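Long-range contacts in NADH-rubredoxin oxidoreductase (Clostridium acetobutylicum, PDB 3KLJ), which catalyses the NADH-dependent reduction of rubredoxin through a bound FAD, feeding electrons via rubredoxin to the dioxygen-scavenging proteins of this anaerobe: residues A[244-253]-A[262-273]; A[50-58]-A[157-168]. One frame throughout, in Å; residues are numbered along the deposited sequence. Where two conformers were deposited one is given.

Interaction 1: A[244-253]-A[262-273]. With FAD (flavin-adenine dinucleotide), chain B.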
loop_
_atom_site.group_PDB
_atom_site.type_symbol
_atom_site.label_atom_id
_atom_site.label_comp_id
_atom_site.label_asym_id
_atom_site.label_seq_id
_atom_site.Cartn_x
_atom_site.Cartn_y
_atom_site.Cartn_z
ATOM N N LYS A 244 -3.222 0.644 17.214
ATOM C CA LYS A 244 -3.846 -0.669 17.084
ATOM C C LYS A 244 -3.093 -1.425 15.994
ATOM O O LYS A 244 -2.088 -2.066 16.283
ATOM C CB LYS A 244 -5.350 -0.553 16.793
ATOM C CG LYS A 244 -6.145 0.211 17.856
ATOM C CD LYS A 244 -6.319 -0.582 19.146
ATOM C CE LYS A 244 -6.930 0.284 20.240
ATOM N NZ LYS A 244 -7.159 -0.470 21.523
ATOM N N ARG A 245 -3.579 -1.359 14.754
ATOM C CA ARG A 245 -2.789 -1.783 13.608
ATOM C C ARG A 245 -1.760 -0.686 13.315
ATOM O O ARG A 245 -0.569 -0.963 13.194
ATOM C CB ARG A 245 -3.673 -2.031 12.374
ATOM C CG ARG A 245 -2.880 -2.164 11.054
ATOM C CD ARG A 245 -3.762 -2.673 9.907
ATOM N NE ARG A 245 -3.028 -2.672 8.645
ATOM C CZ ARG A 245 -2.428 -3.739 8.117
ATOM N NH1 ARG A 245 -2.466 -4.920 8.734
ATOM N NH2 ARG A 245 -1.783 -3.620 6.967
ATOM N N GLY A 246 -2.238 0.554 13.206
ATOM C CA GLY A 246 -1.372 1.692 12.964
ATOM C C GLY A 246 -1.388 2.647 14.135
ATOM O O GLY A 246 -2.060 2.379 15.140
ATOM N N ILE A 247 -0.650 3.753 14.015
ATOM C CA ILE A 247 -0.671 4.813 15.025
ATOM C C ILE A 247 -2.006 5.551 14.892
ATOM O O ILE A 247 -2.363 6.006 13.807
ATOM C CB ILE A 247 0.529 5.810 14.881
ATOM C CG1 ILE A 247 1.866 5.089 15.102
ATOM C CG2 ILE A 247 0.393 6.993 15.859
ATOM C CD1 ILE A 247 3.094 5.912 14.742
ATOM N N LEU A 248 -2.732 5.659 16.002
ATOM C CA LEU A 248 -4.064 6.258 15.998
ATOM C C LEU A 248 -3.965 7.774 15.842
ATOM O O LEU A 248 -3.214 8.424 16.582
ATOM C CB LEU A 248 -4.816 5.876 17.285
ATOM C CG LEU A 248 -5.685 4.597 17.360
ATOM C CD1 LEU A 248 -5.305 3.444 16.386
ATOM C CD2 LEU A 248 -5.818 4.076 18.785
ATOM N N VAL A 249 -4.704 8.337 14.877
ATOM C CA VAL A 249 -4.707 9.801 14.661
ATOM C C VAL A 249 -6.113 10.359 14.526
ATOM O O VAL A 249 -7.024 9.641 14.110
ATOM C CB VAL A 249 -3.894 10.226 13.408
ATOM C CG1 VAL A 249 -2.419 9.935 13.613
ATOM C CG2 VAL A 249 -4.443 9.545 12.150
ATOM N N ASN A 250 -6.294 11.626 14.908
ATOM C CA ASN A 250 -7.547 12.335 14.619
ATOM C C ASN A 250 -7.492 12.976 13.219
ATOM O O ASN A 250 -6.577 12.686 12.436
ATOM C CB ASN A 250 -7.980 13.297 15.756
ATOM C CG ASN A 250 -7.085 14.555 15.898
ATOM O OD1 ASN A 250 -7.272 15.351 16.825
ATOM N ND2 ASN A 250 -6.123 14.714 15.020
ATOM N N ASP A 251 -8.479 13.809 12.891
ATOM C CA ASP A 251 -8.578 14.409 11.554
ATOM C C ASP A 251 -7.477 15.454 11.311
ATOM O O ASP A 251 -7.168 15.783 10.155
ATOM C CB ASP A 251 -9.960 15.040 11.364
ATOM C CG ASP A 251 -10.330 15.963 12.508
ATOM O OD1 ASP A 251 -10.474 15.470 13.639
ATOM O OD2 ASP A 251 -10.464 17.176 12.279
ATOM N N HIS A 252 -6.881 15.953 12.397
ATOM C CA HIS A 252 -5.714 16.845 12.307
ATOM C C HIS A 252 -4.384 16.102 12.158
ATOM O O HIS A 252 -3.322 16.715 12.160
ATOM C CB HIS A 252 -5.660 17.744 13.546
ATOM C CG HIS A 252 -6.909 18.528 13.763
ATOM N ND1 HIS A 252 -7.358 19.473 12.864
ATOM C CD2 HIS A 252 -7.808 18.509 14.773
ATOM C CE1 HIS A 252 -8.482 20.003 13.315
ATOM N NE2 HIS A 252 -8.776 19.432 14.469
ATOM N N MET A 253 -4.456 14.775 12.053
ATOM C CA MET A 253 -3.290 13.879 12.068
ATOM C C MET A 253 -2.503 13.877 13.394
ATOM O O MET A 253 -1.346 13.472 13.436
ATOM C CB MET A 253 -2.374 14.113 10.851
ATOM C CG MET A 253 -2.982 13.683 9.517
ATOM S SD MET A 253 -3.422 11.933 9.514
ATOM C CE MET A 253 -5.226 11.969 9.391
ATOM N N ALA A 262 1.132 11.776 13.122
ATOM C CA ALA A 262 1.454 10.672 12.224
ATOM C C ALA A 262 0.595 10.739 10.959
ATOM O O ALA A 262 -0.462 11.364 10.948
ATOM C CB ALA A 262 1.276 9.336 12.934
ATOM N N CYS A 263 1.053 10.080 9.900
ATOM C CA CYS A 263 0.431 10.210 8.577
ATOM C C CYS A 263 0.896 9.125 7.628
ATOM O O CYS A 263 2.036 8.670 7.704
ATOM C CB CYS A 263 0.748 11.580 7.961
ATOM S SG CYS A 263 2.496 12.028 7.997
ATOM N N GLY A 264 0.006 8.725 6.727
ATOM C CA GLY A 264 0.341 7.768 5.677
ATOM C C GLY A 264 0.160 6.342 6.164
ATOM O O GLY A 264 -0.703 6.064 7.006
ATOM N N ASP A 265 0.999 5.452 5.648
ATOM C CA ASP A 265 0.902 4.007 5.894
ATOM C C ASP A 265 0.973 3.593 7.365
ATOM O O ASP A 265 0.423 2.552 7.733
ATOM C CB ASP A 265 2.001 3.262 5.112
ATOM C CG ASP A 265 1.545 2.783 3.753
ATOM O OD1 ASP A 265 2.044 1.724 3.302
ATOM O OD2 ASP A 265 0.703 3.454 3.123
ATOM N N VAL A 266 1.659 4.391 8.187
ATOM C CA VAL A 266 1.836 4.070 9.602
ATOM C C VAL A 266 0.604 4.440 10.461
ATOM O O VAL A 266 0.490 3.993 11.602
ATOM C CB VAL A 266 3.096 4.765 10.199
ATOM C CG1 VAL A 266 2.852 6.275 10.408
ATOM C CG2 VAL A 266 3.514 4.101 11.532
ATOM N N ALA A 267 -0.298 5.242 9.900
ATOM C CA ALA A 267 -1.355 5.888 10.661
ATOM C C ALA A 267 -2.727 5.264 10.440
ATOM O O ALA A 267 -3.072 4.865 9.328
ATOM C CB ALA A 267 -1.397 7.380 10.330
ATOM N N GLU A 268 -3.503 5.195 11.518
ATOM C CA GLU A 268 -4.822 4.597 11.500
ATOM C C GLU A 268 -5.857 5.654 11.910
ATOM O O GLU A 268 -5.804 6.195 13.027
ATOM C CB GLU A 268 -4.839 3.387 12.441
ATOM C CG GLU A 268 -6.197 2.713 12.629
ATOM C CD GLU A 268 -6.100 1.401 13.421
ATOM O OE1 GLU A 268 -7.150 0.924 13.925
ATOM O OE2 GLU A 268 -4.984 0.834 13.527
ATOM N N PHE A 269 -6.796 5.919 11.006
ATOM C CA PHE A 269 -7.748 7.034 11.127
ATOM C C PHE A 269 -9.155 6.464 11.090
ATOM O O PHE A 269 -9.582 5.902 10.068
ATOM C CB PHE A 269 -7.559 8.008 9.954
ATOM C CG PHE A 269 -8.552 9.146 9.931
ATOM C CD1 PHE A 269 -8.604 10.077 10.974
ATOM C CD2 PHE A 269 -9.430 9.298 8.855
ATOM C CE1 PHE A 269 -9.521 11.131 10.946
ATOM C CE2 PHE A 269 -10.333 10.348 8.808
ATOM C CZ PHE A 269 -10.375 11.276 9.856
ATOM N N TYR A 270 -9.874 6.596 12.201
ATOM C CA TYR A 270 -11.169 5.941 12.356
ATOM C C TYR A 270 -11.105 4.455 11.989
ATOM O O TYR A 270 -12.017 3.923 11.356
ATOM C CB TYR A 270 -12.248 6.654 11.543
ATOM C CG TYR A 270 -12.770 7.898 12.220
ATOM C CD1 TYR A 270 -12.421 9.158 11.754
ATOM C CD2 TYR A 270 -13.616 7.810 13.336
ATOM C CE1 TYR A 270 -12.918 10.319 12.361
ATOM C CE2 TYR A 270 -14.108 8.966 13.955
ATOM C CZ TYR A 270 -13.752 10.211 13.461
ATOM O OH TYR A 270 -14.214 11.351 14.056
ATOM N N GLY A 271 -10.024 3.792 12.407
ATOM C CA GLY A 271 -9.899 2.347 12.236
ATOM C C GLY A 271 -9.477 1.940 10.828
ATOM O O GLY A 271 -9.415 0.747 10.511
ATOM N N LYS A 272 -9.195 2.923 9.984
ATOM C CA LYS A 272 -8.793 2.648 8.600
ATOM C C LYS A 272 -7.305 2.856 8.386
ATOM O O LYS A 272 -6.742 3.870 8.783
ATOM C CB LYS A 272 -9.631 3.459 7.599
ATOM C CG LYS A 272 -11.124 3.050 7.601
ATOM C CD LYS A 272 -11.746 3.080 6.212
ATOM C CE LYS A 272 -13.188 2.578 6.250
ATOM N NZ LYS A 272 -13.907 2.819 4.957
ATOM N N ASN A 273 -6.665 1.870 7.773
ATOM C CA ASN A 273 -5.244 1.953 7.457
ATOM C C ASN A 273 -5.019 1.348 6.069
ATOM O O ASN A 273 -4.427 0.284 5.956
ATOM C CB ASN A 273 -4.427 1.215 8.535
ATOM C CG ASN A 273 -2.924 1.171 8.226
ATOM O OD1 ASN A 273 -2.334 0.092 8.136
ATOM N ND2 ASN A 273 -2.313 2.339 8.056
HETATM P PA FAD B . 6.743 4.694 2.969
HETATM O O1A FAD B . 6.964 3.276 3.424
HETATM O O2A FAD B . 6.633 4.816 1.468
HETATM O O5B FAD B . 7.925 5.619 3.510
HETATM C C5B FAD B . 8.329 5.566 4.866
HETATM C C4B FAD B . 9.838 5.789 4.954
HETATM O O4B FAD B . 10.233 5.861 6.323
HETATM C C3B FAD B . 10.607 4.624 4.336
HETATM O O3B FAD B . 11.558 5.130 3.415
HETATM C C2B FAD B . 11.283 3.932 5.505
HETATM O O2B FAD B . 12.566 3.445 5.177
HETATM C C1B FAD B . 11.377 5.050 6.533
HETATM N N9A FAD B . 11.440 4.570 7.926
HETATM C C8A FAD B . 10.816 3.476 8.463
HETATM N N7A FAD B . 11.138 3.398 9.776
HETATM C C5A FAD B . 11.951 4.427 10.089
HETATM C C6A FAD B . 12.571 4.808 11.280
HETATM N N6A FAD B . 12.625 3.958 12.307
HETATM N N1A FAD B . 13.374 5.935 11.284
HETATM C C2A FAD B . 13.562 6.673 10.130
HETATM N N3A FAD B . 12.953 6.282 8.953
HETATM C C4A FAD B . 12.153 5.175 8.933
HETATM N N1 FAD B . -0.257 2.368 -3.257
HETATM C C2 FAD B . -1.309 2.733 -4.069
HETATM O O2 FAD B . -2.135 3.532 -3.660
HETATM N N3 FAD B . -1.425 2.230 -5.349
HETATM C C4 FAD B . -0.490 1.339 -5.821
HETATM O O4 FAD B . -0.631 0.896 -6.964
HETATM C C4X FAD B . 0.578 0.946 -5.002
HETATM N N5 FAD B . 1.540 0.056 -5.457
HETATM C C5X FAD B . 2.592 -0.321 -4.645
HETATM C C6 FAD B . 3.556 -1.226 -5.110
HETATM C C7 FAD B . 4.626 -1.590 -4.277
HETATM C C7M FAD B . 5.660 -2.559 -4.769
HETATM C C8 FAD B . 4.722 -1.063 -2.988
HETATM C C8M FAD B . 5.857 -1.442 -2.069
HETATM C C9 FAD B . 3.759 -0.171 -2.533
HETATM C C9A FAD B . 2.695 0.207 -3.358
HETATM N N10 FAD B . 1.737 1.108 -2.897
HETATM C C10 FAD B . 0.687 1.475 -3.715
HETATM C "C1'" FAD B . 1.829 1.657 -1.511
HETATM C "C2'" FAD B . 2.447 3.038 -1.468
HETATM O "O2'" FAD B . 3.791 2.938 -1.893
HETATM C "C3'" FAD B . 2.376 3.514 -0.031
HETATM O "O3'" FAD B . 1.022 3.711 0.336
HETATM C "C4'" FAD B . 3.129 4.812 0.209
HETATM O "O4'" FAD B . 4.489 4.678 -0.182
HETATM C "C5'" FAD B . 3.084 5.124 1.699
HETATM O "O5'" FAD B . 3.943 6.212 1.924
HETATM P P FAD B . 4.515 6.475 3.384
HETATM O O1P FAD B . 5.360 7.738 3.353
HETATM O O2P FAD B . 3.408 6.493 4.410
HETATM O O3P FAD B . 5.413 5.180 3.733
HETATM O O HOH W 1 -1.897 -1.103 5.354
#
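Backbone hydrogen bonds join I247, V249 and M253 to the 262-273 segment. I247 N donates a hydrogen bond to V266 O at 2.7 Å, I247 O takes the N-H of E268, and V249 N reaches E268 O at 3.0 Å. At the end of the turn N250-M253, A262 N is hydrogen-bonded to M253 O.

Side chains make the second set of polar contacts. The side chain of E268 stretches across to the 244-253 segment, its CG anti to the backbone N (chi1 175°) and the rest extended. OE2 thereby receives the amide of G246 at 2.8 Å in a nearly straight bond, with a weak one from R245 N, while L248 CD1 lies alongside E268 CD. R245 NE meets N273 OD1 at 2.9 Å on a lone pair in the amide plane; guanidinium and amide planes are 49° apart. A water joins R245 NH2 to N273 O, and NH2 also bonds V229 O. N273 ND2 is spent on D265 O and A267 O, so both ends of the amide are held and its rotation is fixed.

Strands 247-249 and 267-269 form a two-stranded parallel ladder in the FAD-binding domain of this GR-fold flavoprotein. Where the second segment leaves strand 260-262, the edge of the central parallel sheet, D265 N binds FAD O2P at 2.9 Å and D265 OD2 accepts the ribityl hydroxyl O3'.

Apolar contacts fill the ladder face carrying I247, V249, A267 and F269. A262 CB is touched by I247 CG2 and by V249 CG1, the latter at 3.8 Å, and I247 CD1 packs on V266 CG2. The F269 ring presents its edge to V249 O, 3.5 Å from CD1, while M253 CE approaches that ring obliquely.

Interaction 2: A[50-58]-A[157-168]. With FAD (flavin-adenine dinucleotide), chain B.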
loop_
_atom_site.group_PDB
_atom_site.type_symbol
_atom_site.label_atom_id
_atom_site.label_comp_id
_atom_site.label_asym_id
_atom_site.label_seq_id
_atom_site.Cartn_x
_atom_site.Cartn_y
_atom_site.Cartn_z
ATOM N N ARG A 50 6.020 2.781 -8.156
ATOM C CA ARG A 50 6.623 2.566 -9.471
ATOM C C ARG A 50 7.820 1.612 -9.417
ATOM O O ARG A 50 8.516 1.457 -10.406
ATOM C CB ARG A 50 7.010 3.887 -10.151
ATOM C CG ARG A 50 5.950 4.942 -10.057
ATOM C CD ARG A 50 5.713 5.668 -11.341
ATOM N NE ARG A 50 6.743 6.640 -11.651
ATOM C CZ ARG A 50 7.565 6.572 -12.697
ATOM N NH1 ARG A 50 7.502 5.564 -13.551
ATOM N NH2 ARG A 50 8.461 7.521 -12.882
ATOM N N LEU A 51 8.032 0.967 -8.268
ATOM C CA LEU A 51 9.124 -0.001 -8.114
ATOM C C LEU A 51 9.053 -1.124 -9.162
ATOM O O LEU A 51 10.086 -1.628 -9.610
ATOM C CB LEU A 51 9.180 -0.558 -6.681
ATOM C CG LEU A 51 9.809 0.373 -5.629
ATOM C CD1 LEU A 51 9.673 -0.206 -4.231
ATOM C CD2 LEU A 51 11.279 0.681 -5.934
ATOM N N ASN A 52 7.839 -1.489 -9.569
ATOM C CA ASN A 52 7.658 -2.487 -10.616
ATOM C C ASN A 52 8.302 -2.067 -11.941
ATOM O O ASN A 52 8.711 -2.913 -12.725
ATOM C CB ASN A 52 6.175 -2.828 -10.793
ATOM C CG ASN A 52 5.673 -3.795 -9.730
ATOM O OD1 ASN A 52 6.339 -4.783 -9.420
ATOM N ND2 ASN A 52 4.502 -3.514 -9.168
ATOM N N GLU A 53 8.416 -0.757 -12.165
ATOM C CA GLU A 53 9.038 -0.216 -13.381
ATOM C C GLU A 53 10.564 -0.286 -13.363
ATOM O O GLU A 53 11.206 -0.323 -14.421
ATOM C CB GLU A 53 8.584 1.219 -13.638
ATOM C CG GLU A 53 7.090 1.354 -13.845
ATOM C CD GLU A 53 6.682 2.752 -14.234
ATOM O OE1 GLU A 53 7.232 3.288 -15.221
ATOM O OE2 GLU A 53 5.800 3.319 -13.552
ATOM N N ILE A 54 11.135 -0.290 -12.163
ATOM C CA ILE A 54 12.565 -0.525 -11.984
ATOM C C ILE A 54 12.883 -1.915 -12.548
ATOM O O ILE A 54 13.863 -2.101 -13.269
ATOM C CB ILE A 54 12.979 -0.431 -10.471
ATOM C CG1 ILE A 54 12.569 0.915 -9.853
ATOM C CG2 ILE A 54 14.465 -0.733 -10.277
ATOM C CD1 ILE A 54 13.086 2.151 -10.574
ATOM N N ILE A 55 12.012 -2.873 -12.239
ATOM C CA ILE A 55 12.114 -4.228 -12.765
ATOM C C ILE A 55 11.703 -4.275 -14.254
ATOM O O ILE A 55 12.507 -4.659 -15.096
ATOM C CB ILE A 55 11.300 -5.231 -11.890
ATOM C CG1 ILE A 55 11.934 -5.352 -10.495
ATOM C CG2 ILE A 55 11.216 -6.604 -12.558
ATOM C CD1 ILE A 55 10.974 -5.758 -9.395
ATOM N N ALA A 56 10.474 -3.855 -14.576
ATOM C CA ALA A 56 9.943 -3.980 -15.948
ATOM C C ALA A 56 10.640 -3.152 -17.044
ATOM O O ALA A 56 10.753 -3.608 -18.186
ATOM C CB ALA A 56 8.424 -3.722 -15.974
ATOM N N LYS A 57 11.080 -1.941 -16.705
ATOM C CA LYS A 57 11.629 -1.011 -17.703
ATOM C C LYS A 57 13.101 -0.680 -17.492
ATOM O O LYS A 57 13.668 0.144 -18.230
ATOM C CB LYS A 57 10.819 0.289 -17.732
ATOM C CG LYS A 57 9.453 0.205 -18.447
ATOM C CD LYS A 57 8.687 1.491 -18.182
ATOM C CE LYS A 57 7.317 1.508 -18.848
ATOM N NZ LYS A 57 6.531 2.630 -18.268
ATOM N N ASN A 58 13.720 -1.330 -16.507
ATOM C CA ASN A 58 15.135 -1.096 -16.190
ATOM C C ASN A 58 15.399 0.372 -15.815
ATOM O O ASN A 58 16.461 0.922 -16.118
ATOM C CB ASN A 58 16.034 -1.557 -17.357
ATOM C CG ASN A 58 17.516 -1.523 -17.016
ATOM O OD1 ASN A 58 17.924 -1.926 -15.930
ATOM N ND2 ASN A 58 18.325 -1.036 -17.948
ATOM N N LEU A 157 -0.198 -6.861 -5.579
ATOM C CA LEU A 157 1.234 -6.641 -5.731
ATOM C C LEU A 157 1.942 -7.879 -6.285
ATOM O O LEU A 157 2.818 -7.767 -7.147
ATOM C CB LEU A 157 1.835 -6.184 -4.395
ATOM C CG LEU A 157 3.356 -6.074 -4.187
ATOM C CD1 LEU A 157 4.089 -5.530 -5.411
ATOM C CD2 LEU A 157 3.615 -5.205 -2.977
ATOM N N GLY A 158 1.550 -9.057 -5.808
ATOM C CA GLY A 158 2.121 -10.311 -6.303
ATOM C C GLY A 158 1.877 -10.506 -7.791
ATOM O O GLY A 158 2.769 -10.926 -8.534
ATOM N N ILE A 159 0.661 -10.188 -8.223
ATOM C CA ILE A 159 0.291 -10.263 -9.634
ATOM C C ILE A 159 1.027 -9.218 -10.480
ATOM O O ILE A 159 1.609 -9.560 -11.504
ATOM C CB ILE A 159 -1.241 -10.189 -9.849
ATOM C CG1 ILE A 159 -1.953 -11.222 -8.967
ATOM C CG2 ILE A 159 -1.577 -10.517 -11.291
ATOM C CD1 ILE A 159 -3.439 -10.971 -8.780
ATOM N N GLU A 160 1.021 -7.959 -10.043
ATOM C CA GLU A 160 1.769 -6.908 -10.741
ATOM C C GLU A 160 3.265 -7.218 -10.874
ATOM O O GLU A 160 3.850 -6.955 -11.923
ATOM C CB GLU A 160 1.577 -5.552 -10.066
ATOM C CG GLU A 160 0.180 -4.969 -10.241
ATOM C CD GLU A 160 0.022 -3.620 -9.582
ATOM O OE1 GLU A 160 0.923 -3.205 -8.826
ATOM O OE2 GLU A 160 -1.016 -2.970 -9.811
ATOM N N LEU A 161 3.866 -7.762 -9.809
ATOM C CA LEU A 161 5.295 -8.113 -9.801
ATOM C C LEU A 161 5.596 -9.186 -10.835
ATOM O O LEU A 161 6.592 -9.094 -11.561
ATOM C CB LEU A 161 5.750 -8.579 -8.415
ATOM C CG LEU A 161 7.209 -9.027 -8.194
ATOM C CD1 LEU A 161 8.204 -8.077 -8.817
ATOM C CD2 LEU A 161 7.483 -9.138 -6.711
ATOM N N ALA A 162 4.727 -10.196 -10.898
ATOM C CA ALA A 162 4.843 -11.275 -11.875
ATOM C C ALA A 162 4.917 -10.728 -13.297
ATOM O O ALA A 162 5.805 -11.110 -14.058
ATOM C CB ALA A 162 3.691 -12.258 -11.735
ATOM N N GLN A 163 3.995 -9.828 -13.642
ATOM C CA GLN A 163 3.999 -9.191 -14.959
ATOM C C GLN A 163 5.272 -8.381 -15.184
ATOM O O GLN A 163 5.868 -8.456 -16.257
ATOM C CB GLN A 163 2.770 -8.297 -15.167
ATOM C CG GLN A 163 2.665 -7.686 -16.579
ATOM C CD GLN A 163 2.538 -8.731 -17.698
ATOM O OE1 GLN A 163 3.534 -9.264 -18.199
ATOM N NE2 GLN A 163 1.308 -9.008 -18.101
ATOM N N ALA A 164 5.672 -7.602 -14.179
ATOM C CA ALA A 164 6.916 -6.826 -14.260
ATOM C C ALA A 164 8.124 -7.717 -14.547
ATOM O O ALA A 164 8.988 -7.359 -15.345
ATOM C CB ALA A 164 7.135 -6.021 -12.996
ATOM N N ILE A 165 8.172 -8.877 -13.898
ATOM C CA ILE A 165 9.260 -9.825 -14.093
ATOM C C ILE A 165 9.184 -10.484 -15.478
ATOM O O ILE A 165 10.229 -10.703 -16.103
ATOM C CB ILE A 165 9.338 -10.875 -12.959
ATOM C CG1 ILE A 165 9.613 -10.184 -11.620
ATOM C CG2 ILE A 165 10.442 -11.907 -13.247
ATOM C CD1 ILE A 165 9.484 -11.089 -10.424
ATOM N N ILE A 166 7.967 -10.793 -15.939
ATOM C CA ILE A 166 7.745 -11.255 -17.319
ATOM C C ILE A 166 8.252 -10.189 -18.287
ATOM O O ILE A 166 9.062 -10.482 -19.161
ATOM C CB ILE A 166 6.246 -11.562 -17.656
ATOM C CG1 ILE A 166 5.596 -12.549 -16.672
ATOM C CG2 ILE A 166 6.095 -12.037 -19.112
ATOM C CD1 ILE A 166 6.350 -13.833 -16.442
ATOM N N ASP A 167 7.796 -8.951 -18.098
ATOM C CA ASP A 167 8.200 -7.831 -18.952
ATOM C C ASP A 167 9.716 -7.622 -19.036
ATOM O O ASP A 167 10.225 -7.231 -20.085
ATOM C CB ASP A 167 7.537 -6.534 -18.492
ATOM C CG ASP A 167 6.036 -6.507 -18.754
ATOM O OD1 ASP A 167 5.392 -5.543 -18.296
ATOM O OD2 ASP A 167 5.498 -7.431 -19.396
ATOM N N SER A 168 10.425 -7.868 -17.934
ATOM C CA SER A 168 11.883 -7.709 -17.894
ATOM C C SER A 168 12.608 -8.769 -18.725
ATOM O O SER A 168 13.769 -8.582 -19.108
ATOM C CB SER A 168 12.393 -7.718 -16.447
ATOM O OG SER A 168 12.366 -9.024 -15.899
HETATM P PA FAD B . 6.743 4.694 2.969
HETATM O O1A FAD B . 6.964 3.276 3.424
HETATM O O2A FAD B . 6.633 4.816 1.468
HETATM O O5B FAD B . 7.925 5.619 3.510
HETATM C C5B FAD B . 8.329 5.566 4.866
HETATM C C4B FAD B . 9.838 5.789 4.954
HETATM O O4B FAD B . 10.233 5.861 6.323
HETATM C C3B FAD B . 10.607 4.624 4.336
HETATM O O3B FAD B . 11.558 5.130 3.415
HETATM C C2B FAD B . 11.283 3.932 5.505
HETATM O O2B FAD B . 12.566 3.445 5.177
HETATM C C1B FAD B . 11.377 5.050 6.533
HETATM N N9A FAD B . 11.440 4.570 7.926
HETATM C C8A FAD B . 10.816 3.476 8.463
HETATM N N7A FAD B . 11.138 3.398 9.776
HETATM C C5A FAD B . 11.951 4.427 10.089
HETATM C C6A FAD B . 12.571 4.808 11.280
HETATM N N6A FAD B . 12.625 3.958 12.307
HETATM N N1A FAD B . 13.374 5.935 11.284
HETATM C C2A FAD B . 13.562 6.673 10.130
HETATM N N3A FAD B . 12.953 6.282 8.953
HETATM C C4A FAD B . 12.153 5.175 8.933
HETATM N N1 FAD B . -0.257 2.368 -3.257
HETATM C C2 FAD B . -1.309 2.733 -4.069
HETATM O O2 FAD B . -2.135 3.532 -3.660
HETATM N N3 FAD B . -1.425 2.230 -5.349
HETATM C C4 FAD B . -0.490 1.339 -5.821
HETATM O O4 FAD B . -0.631 0.896 -6.964
HETATM C C4X FAD B . 0.578 0.946 -5.002
HETATM N N5 FAD B . 1.540 0.056 -5.457
HETATM C C5X FAD B . 2.592 -0.321 -4.645
HETATM C C6 FAD B . 3.556 -1.226 -5.110
HETATM C C7 FAD B . 4.626 -1.590 -4.277
HETATM C C7M FAD B . 5.660 -2.559 -4.769
HETATM C C8 FAD B . 4.722 -1.063 -2.988
HETATM C C8M FAD B . 5.857 -1.442 -2.069
HETATM C C9 FAD B . 3.759 -0.171 -2.533
HETATM C C9A FAD B . 2.695 0.207 -3.358
HETATM N N10 FAD B . 1.737 1.108 -2.897
HETATM C C10 FAD B . 0.687 1.475 -3.715
HETATM C "C1'" FAD B . 1.829 1.657 -1.511
HETATM C "C2'" FAD B . 2.447 3.038 -1.468
HETATM O "O2'" FAD B . 3.791 2.938 -1.893
HETATM C "C3'" FAD B . 2.376 3.514 -0.031
HETATM O "O3'" FAD B . 1.022 3.711 0.336
HETATM C "C4'" FAD B . 3.129 4.812 0.209
HETATM O "O4'" FAD B . 4.489 4.678 -0.182
HETATM C "C5'" FAD B . 3.084 5.124 1.699
HETATM O "O5'" FAD B . 3.943 6.212 1.924
HETATM P P FAD B . 4.515 6.475 3.384
HETATM O O1P FAD B . 5.360 7.738 3.353
HETATM O O2P FAD B . 3.408 6.493 4.410
HETATM O O3P FAD B . 5.413 5.180 3.733
#
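The amide of N52 and the carboxylate of E160 stand almost perpendicular, their planes 84° apart, with N52 ND2 3.6 Å from E160 OE1. The other carboxylate oxygen, E160 OE2, accepts the backbone N-H of K308. N52 OD1 lies against the helix backbone, 3.5 Å from L161 CA. On the outer side of helix 51-56, R50 NH1 forms a salt bridge with E53 OE2, which lies in the guanidinium plane but is met from above the carboxylate; K57 NZ makes a second, to E53 OE1.

The helices run in roughly the same direction, 25° apart, with their axes 8.0 Å from each other. Packing is knobs-into-holes: the side chain of N52 sits among L157, E160, L161 and A164, and that of I55 among L161, A164, I165 and S168. With I55 CG1 anti to the carbonyl carbon (chi1 -67°), CD1 reaches L161 CD1 at 3.7 Å and CG2 is left to press on A164 O. The small side chains of A56 and A164 meet at 4.0 Å between their CB atoms, which lets the backbones come close.

The contact ties the FAD-binding domain to helix 156-168 of the NADH-binding domain, which probably follows a Rossmann-type GxGxxG turn; L157 CD1 lies 3.4 Å from the flavin methyl C7M. No hydrogen bond crosses between the segments, so the contact probably rests mainly on shape and dispersion.

How the interactions relate
Both interactions touch FAD, but at different parts of it, interaction 1 at the phosphate and ribityl chain and interaction 2 at the dimethylbenzene end of the flavin. Their centres lie 30 Å apart, on opposite sides of the centre of the chain, and they share no helix or strand. Each is partly buried. The first joins neighbouring strands within one domain, and its main-chain ladder is backed by polar side chains that bond the backbone of the flanking residues. The second joins helices far apart in sequence across two domains, buries about half as much surface, 389 against 749 Å², and relies on side-chain interdigitation.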